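Local coordinates for protein deoxyribose-phosphate aldolase (Toxoplasma gondii, PDB 4EIV) that belongs to the deoxyribose-phosphate aldolase family, enzymes built as a closed barrel of eight parallel strands surrounded by helices, at residues 232-246 and 266-279. Residues are numbered along the deposited sequence; the frame is centred on the assembly and turned at random. Where two conformers were deposited one is given.
Sequences IGIKIEVGDVHMAET and KFRVGGGFNLLKEL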
loop_
_atom_site.group_PDB
_atom_site.type_symbol
_atom_site.label_atom_id
_atom_site.label_comp_id
_atom_site.label_asym_id
_atom_site.label_seq_id
_atom_site.Cartn_x
_atom_site.Cartn_y
_atom_site.Cartn_z
ATOM N N ILE A 232 2.162 -13.885 8.263
ATOM C CA ILE A 232 3.501 -13.693 8.841
ATOM C C ILE A 232 4.234 -12.575 8.106
ATOM O O ILE A 232 4.291 -12.535 6.881
ATOM C CB ILE A 232 4.332 -14.990 8.863
ATOM C CG1 ILE A 232 3.566 -16.086 9.630
ATOM C CG2 ILE A 232 5.692 -14.740 9.526
ATOM C CD1 ILE A 232 4.098 -17.484 9.460
ATOM N N GLY A 233 4.771 -11.644 8.870
ATOM C CA GLY A 233 5.450 -10.529 8.288
ATOM C C GLY A 233 6.949 -10.593 8.319
ATOM O O GLY A 233 7.564 -11.460 8.958
ATOM N N ILE A 234 7.567 -9.683 7.573
ATOM C CA ILE A 234 9.020 -9.506 7.605
ATOM C C ILE A 234 9.328 -8.071 8.010
ATOM O O ILE A 234 8.710 -7.123 7.521
ATOM C CB ILE A 234 9.723 -9.827 6.264
ATOM C CG1 ILE A 234 11.242 -9.813 6.437
ATOM C CG2 ILE A 234 9.364 -8.819 5.212
ATOM C CD1 ILE A 234 11.985 -10.213 5.194
ATOM N N LYS A 235 10.261 -7.944 8.945
ATOM C CA LYS A 235 10.789 -6.654 9.392
ATOM C C LYS A 235 12.257 -6.561 9.003
ATOM O O LYS A 235 13.072 -7.399 9.434
ATOM C CB LYS A 235 10.628 -6.453 10.899
ATOM C CG LYS A 235 11.282 -5.205 11.435
ATOM C CD LYS A 235 10.886 -4.852 12.838
ATOM C CE LYS A 235 11.696 -3.692 13.378
ATOM N NZ LYS A 235 11.240 -3.272 14.740
ATOM N N ILE A 236 12.582 -5.567 8.183
ATOM C CA ILE A 236 13.928 -5.312 7.708
ATOM C C ILE A 236 14.507 -4.235 8.614
ATOM O O ILE A 236 14.040 -3.091 8.618
ATOM C CB ILE A 236 13.924 -4.888 6.236
ATOM C CG1 ILE A 236 13.283 -5.973 5.356
ATOM C CG2 ILE A 236 15.322 -4.610 5.755
ATOM C CD1 ILE A 236 13.218 -5.671 3.873
ATOM N N GLU A 237 15.443 -4.651 9.464
ATOM C CA GLU A 237 16.116 -3.750 10.416
ATOM C C GLU A 237 17.417 -3.297 9.765
ATOM O O GLU A 237 18.268 -4.125 9.431
ATOM C CB GLU A 237 16.328 -4.451 11.758
ATOM C CG GLU A 237 16.845 -3.560 12.896
ATOM C CD GLU A 237 18.314 -3.227 12.798
ATOM O OE1 GLU A 237 18.622 -2.038 12.972
ATOM O OE2 GLU A 237 19.138 -4.151 12.551
ATOM N N VAL A 238 17.531 -1.994 9.513
ATOM C CA VAL A 238 18.591 -1.443 8.680
ATOM C C VAL A 238 19.663 -0.697 9.413
ATOM O O VAL A 238 20.543 -0.102 8.783
ATOM C CB VAL A 238 18.004 -0.542 7.562
ATOM C CG1 VAL A 238 16.989 -1.329 6.719
ATOM C CG2 VAL A 238 17.370 0.709 8.127
ATOM N N GLY A 239 19.624 -0.693 10.727
ATOM C CA GLY A 239 20.679 -0.040 11.470
ATOM C C GLY A 239 20.622 1.457 11.295
ATOM O O GLY A 239 19.549 2.066 11.419
ATOM N N ASP A 240 21.777 2.037 10.943
ATOM C CA ASP A 240 21.918 3.483 10.805
ATOM C C ASP A 240 22.157 3.959 9.374
ATOM O O ASP A 240 22.690 5.053 9.150
ATOM C CB ASP A 240 23.004 3.977 11.769
ATOM C CG ASP A 240 22.604 3.777 13.229
ATOM O OD1 ASP A 240 23.299 3.003 13.936
ATOM O OD2 ASP A 240 21.552 4.343 13.637
ATOM N N VAL A 241 21.749 3.156 8.397
ATOM C CA VAL A 241 21.862 3.565 6.993
ATOM C C VAL A 241 20.914 4.718 6.655
ATOM O O VAL A 241 19.980 5.028 7.407
ATOM C CB VAL A 241 21.603 2.404 6.013
ATOM C CG1 VAL A 241 22.648 1.283 6.240
ATOM C CG2 VAL A 241 20.197 1.910 6.137
ATOM N N HIS A 242 21.165 5.335 5.505
ATOM C CA HIS A 242 20.354 6.453 5.014
ATOM C C HIS A 242 19.139 6.011 4.190
ATOM O O HIS A 242 18.950 4.827 3.887
ATOM C CB HIS A 242 21.229 7.389 4.180
ATOM C CG HIS A 242 22.386 7.954 4.931
ATOM N ND1 HIS A 242 22.230 8.922 5.894
ATOM C CD2 HIS A 242 23.718 7.721 4.842
ATOM C CE1 HIS A 242 23.410 9.238 6.395
ATOM N NE2 HIS A 242 24.331 8.525 5.771
ATOM N N MET A 243 18.306 6.986 3.835
ATOM C CA MET A 243 17.096 6.702 3.076
ATOM C C MET A 243 17.341 5.971 1.752
ATOM O O MET A 243 16.577 5.074 1.409
ATOM C CB MET A 243 16.283 7.983 2.841
ATOM C CG MET A 243 14.963 7.745 2.113
ATOM S SD MET A 243 13.894 9.194 1.985
ATOM C CE MET A 243 14.893 10.248 0.962
ATOM N N ALA A 244 18.389 6.326 1.020
ATOM C CA ALA A 244 18.631 5.664 -0.265
ATOM C C ALA A 244 18.840 4.158 -0.149
ATOM O O ALA A 244 18.250 3.368 -0.904
ATOM C CB ALA A 244 19.828 6.294 -0.939
ATOM N N GLU A 245 19.642 3.749 0.825
ATOM C CA GLU A 245 19.882 2.332 1.069
ATOM C C GLU A 245 18.589 1.644 1.490
ATOM O O GLU A 245 18.317 0.503 1.123
ATOM C CB GLU A 245 20.955 2.125 2.155
ATOM C CG GLU A 245 22.407 2.421 1.727
ATOM C CD GLU A 245 22.781 3.904 1.618
ATOM O OE1 GLU A 245 23.924 4.190 1.193
ATOM O OE2 GLU A 245 21.969 4.800 1.954
ATOM N N THR A 246 17.779 2.343 2.273
ATOM C CA THR A 246 16.539 1.774 2.744
ATOM C C THR A 246 15.578 1.523 1.544
ATOM O O THR A 246 14.881 0.505 1.501
ATOM C CB THR A 246 15.926 2.678 3.838
ATOM O OG1 THR A 246 16.880 2.883 4.901
ATOM C CG2 THR A 246 14.716 2.079 4.412
ATOM N N LYS A 266 2.097 -6.549 7.334
ATOM C CA LYS A 266 3.063 -7.635 7.090
ATOM C C LYS A 266 4.481 -7.171 6.750
ATOM O O LYS A 266 5.318 -7.984 6.350
ATOM C CB LYS A 266 2.569 -8.545 5.986
ATOM C CG LYS A 266 2.340 -7.858 4.661
ATOM C CD LYS A 266 1.751 -8.836 3.585
ATOM C CE LYS A 266 0.362 -9.409 3.910
ATOM N NZ LYS A 266 -0.142 -10.383 2.889
ATOM N N PHE A 267 4.763 -5.888 6.940
ATOM C CA PHE A 267 6.055 -5.323 6.600
ATOM C C PHE A 267 6.380 -4.184 7.520
ATOM O O PHE A 267 5.524 -3.342 7.785
ATOM C CB PHE A 267 6.039 -4.836 5.165
ATOM C CG PHE A 267 7.347 -4.318 4.722
ATOM C CD1 PHE A 267 8.456 -5.149 4.701
ATOM C CD2 PHE A 267 7.491 -3.008 4.316
ATOM C CE1 PHE A 267 9.686 -4.662 4.292
ATOM C CE2 PHE A 267 8.717 -2.514 3.904
ATOM C CZ PHE A 267 9.822 -3.361 3.893
ATOM N N ARG A 268 7.628 -4.160 8.010
ATOM C CA ARG A 268 8.095 -3.079 8.851
ATOM C C ARG A 268 9.554 -2.812 8.492
ATOM O O ARG A 268 10.281 -3.722 8.045
ATOM C CB ARG A 268 8.013 -3.391 10.355
ATOM C CG ARG A 268 6.682 -3.806 10.872
ATOM C CD ARG A 268 5.654 -2.658 10.938
ATOM N NE ARG A 268 4.344 -3.271 11.000
ATOM C CZ ARG A 268 3.810 -3.839 12.072
ATOM N NH1 ARG A 268 4.412 -3.795 13.248
ATOM N NH2 ARG A 268 2.646 -4.447 11.972
ATOM N N VAL A 269 9.979 -1.579 8.714
ATOM C CA VAL A 269 11.354 -1.196 8.586
ATOM C C VAL A 269 11.781 -0.674 9.946
ATOM O O VAL A 269 11.177 0.259 10.489
ATOM C CB VAL A 269 11.562 -0.130 7.519
ATOM C CG1 VAL A 269 12.982 0.396 7.524
ATOM C CG2 VAL A 269 11.205 -0.700 6.164
ATOM N N GLY A 270 12.798 -1.296 10.528
ATOM C CA GLY A 270 13.377 -0.825 11.788
ATOM C C GLY A 270 14.628 -0.021 11.512
ATOM O O GLY A 270 15.484 -0.443 10.763
ATOM N N GLY A 271 14.724 1.149 12.123
ATOM C CA GLY A 271 15.901 1.959 11.929
ATOM C C GLY A 271 16.113 2.957 13.043
ATOM O O GLY A 271 15.336 3.006 13.990
ATOM N N GLY A 272 17.171 3.739 12.909
ATOM C CA GLY A 272 17.547 4.697 13.931
ATOM C C GLY A 272 16.866 6.039 13.848
ATOM O O GLY A 272 16.161 6.357 12.884
ATOM N N PHE A 273 17.120 6.829 14.875
ATOM C CA PHE A 273 16.567 8.164 15.017
ATOM C C PHE A 273 16.995 9.089 13.889
ATOM O O PHE A 273 16.174 9.849 13.382
ATOM C CB PHE A 273 16.974 8.694 16.404
ATOM C CG PHE A 273 16.327 9.990 16.815
ATOM C CD1 PHE A 273 15.032 10.326 16.434
ATOM C CD2 PHE A 273 16.985 10.818 17.712
ATOM C CE1 PHE A 273 14.452 11.511 16.863
ATOM C CE2 PHE A 273 16.406 11.994 18.147
ATOM C CZ PHE A 273 15.128 12.336 17.719
ATOM N N ASN A 274 18.273 9.056 13.506
ATOM C CA ASN A 274 18.734 9.900 12.405
ATOM C C ASN A 274 18.007 9.565 11.089
ATOM O O ASN A 274 17.608 10.480 10.357
ATOM C CB ASN A 274 20.253 9.852 12.254
ATOM C CG ASN A 274 20.975 10.534 13.408
ATOM O OD1 ASN A 274 20.446 11.459 14.037
ATOM N ND2 ASN A 274 22.202 10.097 13.675
ATOM N N LEU A 275 17.763 8.277 10.835
ATOM C CA LEU A 275 17.014 7.894 9.628
ATOM C C LEU A 275 15.579 8.419 9.712
ATOM O O LEU A 275 15.045 8.943 8.740
ATOM C CB LEU A 275 17.069 6.386 9.377
ATOM C CG LEU A 275 16.235 5.814 8.216
ATOM C CD1 LEU A 275 16.602 6.480 6.881
ATOM C CD2 LEU A 275 16.491 4.326 8.125
ATOM N N LEU A 276 14.939 8.247 10.865
ATOM C CA LEU A 276 13.592 8.776 11.065
ATOM C C LEU A 276 13.531 10.267 10.749
ATOM O O LEU A 276 12.632 10.731 10.038
ATOM C CB LEU A 276 13.112 8.513 12.498
ATOM C CG LEU A 276 11.781 9.161 12.876
ATOM C CD1 LEU A 276 10.668 8.742 11.890
ATOM C CD2 LEU A 276 11.431 8.858 14.323
ATOM N N LYS A 277 14.496 11.029 11.261
ATOM C CA LYS A 277 14.530 12.455 10.991
ATOM C C LYS A 277 14.760 12.763 9.502
ATOM O O LYS A 277 14.146 13.671 8.981
ATOM C CB LYS A 277 15.550 13.160 11.887
ATOM C CG LYS A 277 15.099 13.196 13.374
ATOM C CD LYS A 277 16.062 13.913 14.321
ATOM C CE LYS A 277 17.307 13.088 14.602
ATOM N NZ LYS A 277 18.178 13.762 15.601
ATOM N N GLU A 278 15.591 11.974 8.823
ATOM C CA GLU A 278 15.803 12.154 7.389
ATOM C C GLU A 278 14.484 11.945 6.640
ATOM O O GLU A 278 14.114 12.722 5.760
ATOM C CB GLU A 278 16.854 11.174 6.848
ATOM C CG GLU A 278 17.141 11.408 5.348
ATOM C CD GLU A 278 18.106 10.415 4.716
ATOM O OE1 GLU A 278 18.458 9.399 5.338
ATOM O OE2 GLU A 278 18.539 10.689 3.581
ATOM N N LEU A 279 13.747 10.914 7.028
ATOM C CA LEU A 279 12.486 10.609 6.365
ATOM C C LEU A 279 11.481 11.730 6.584
ATOM O O LEU A 279 10.851 12.206 5.633
ATOM C CB LEU A 279 11.895 9.304 6.891
ATOM C CG LEU A 279 12.697 8.022 6.643
ATOM C CD1 LEU A 279 12.008 6.837 7.317
ATOM C CD2 LEU A 279 12.898 7.753 5.160
HETATM O O HOH W 1 19.737 6.274 11.760
HETATM O O HOH W 2 22.204 6.953 13.192
HETATM O O HOH W 3 19.690 9.158 7.879
HETATM O O HOH W 4 19.756 9.026 1.543
#
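Met243 N donates to Glu278 OE1 at 2.8 Å, reaching the oxygen from above the carboxylate plane, so the side chain of one helix grips the first turn of another. Glu278 reaches across to the start of helix 243-257 with its chain extended, CG anti to the backbone N (chi1 -177°). One water joins its OE1 to His242 ND1; a second joins its OE2 to Ala244 N. The carboxylate thus holds two backbone N-H groups at this helix start, one directly and one through water. Strands 233-237 and 267-271 run parallel, laced from Ile234 N to Lys266 O (3.1 Å) through to Val238 N to Gly270 O (2.9 Å), the straightest of these bonds at 171°. Beyond them, Asp240 OD2 takes two waters that lead to Leu275 N and, weakly, to Asn274 ND2. Toward the barrel interior, extended Lys235 lays CE 3.7 Å from Gly270 CA, where no side chain intervenes; its NZ and Arg268 NH1 both form salt bridges to Glu31. Toward the helices, Ile236 CD1 meets the edge of the Phe267 ring, 3.7 Å from CE1. Leu275 fills the bend after strand 233-237, its CD2 3.7 Å from Val238 CG2 and 3.6 Å from Thr246 OG1. Farther out, Met243 SD rests 3.6 Å from Leu279 CD2. The two strands and intervening helix 243-257 form a beta-alpha-beta unit, here with the seventh and eighth strands of a TIM barrel.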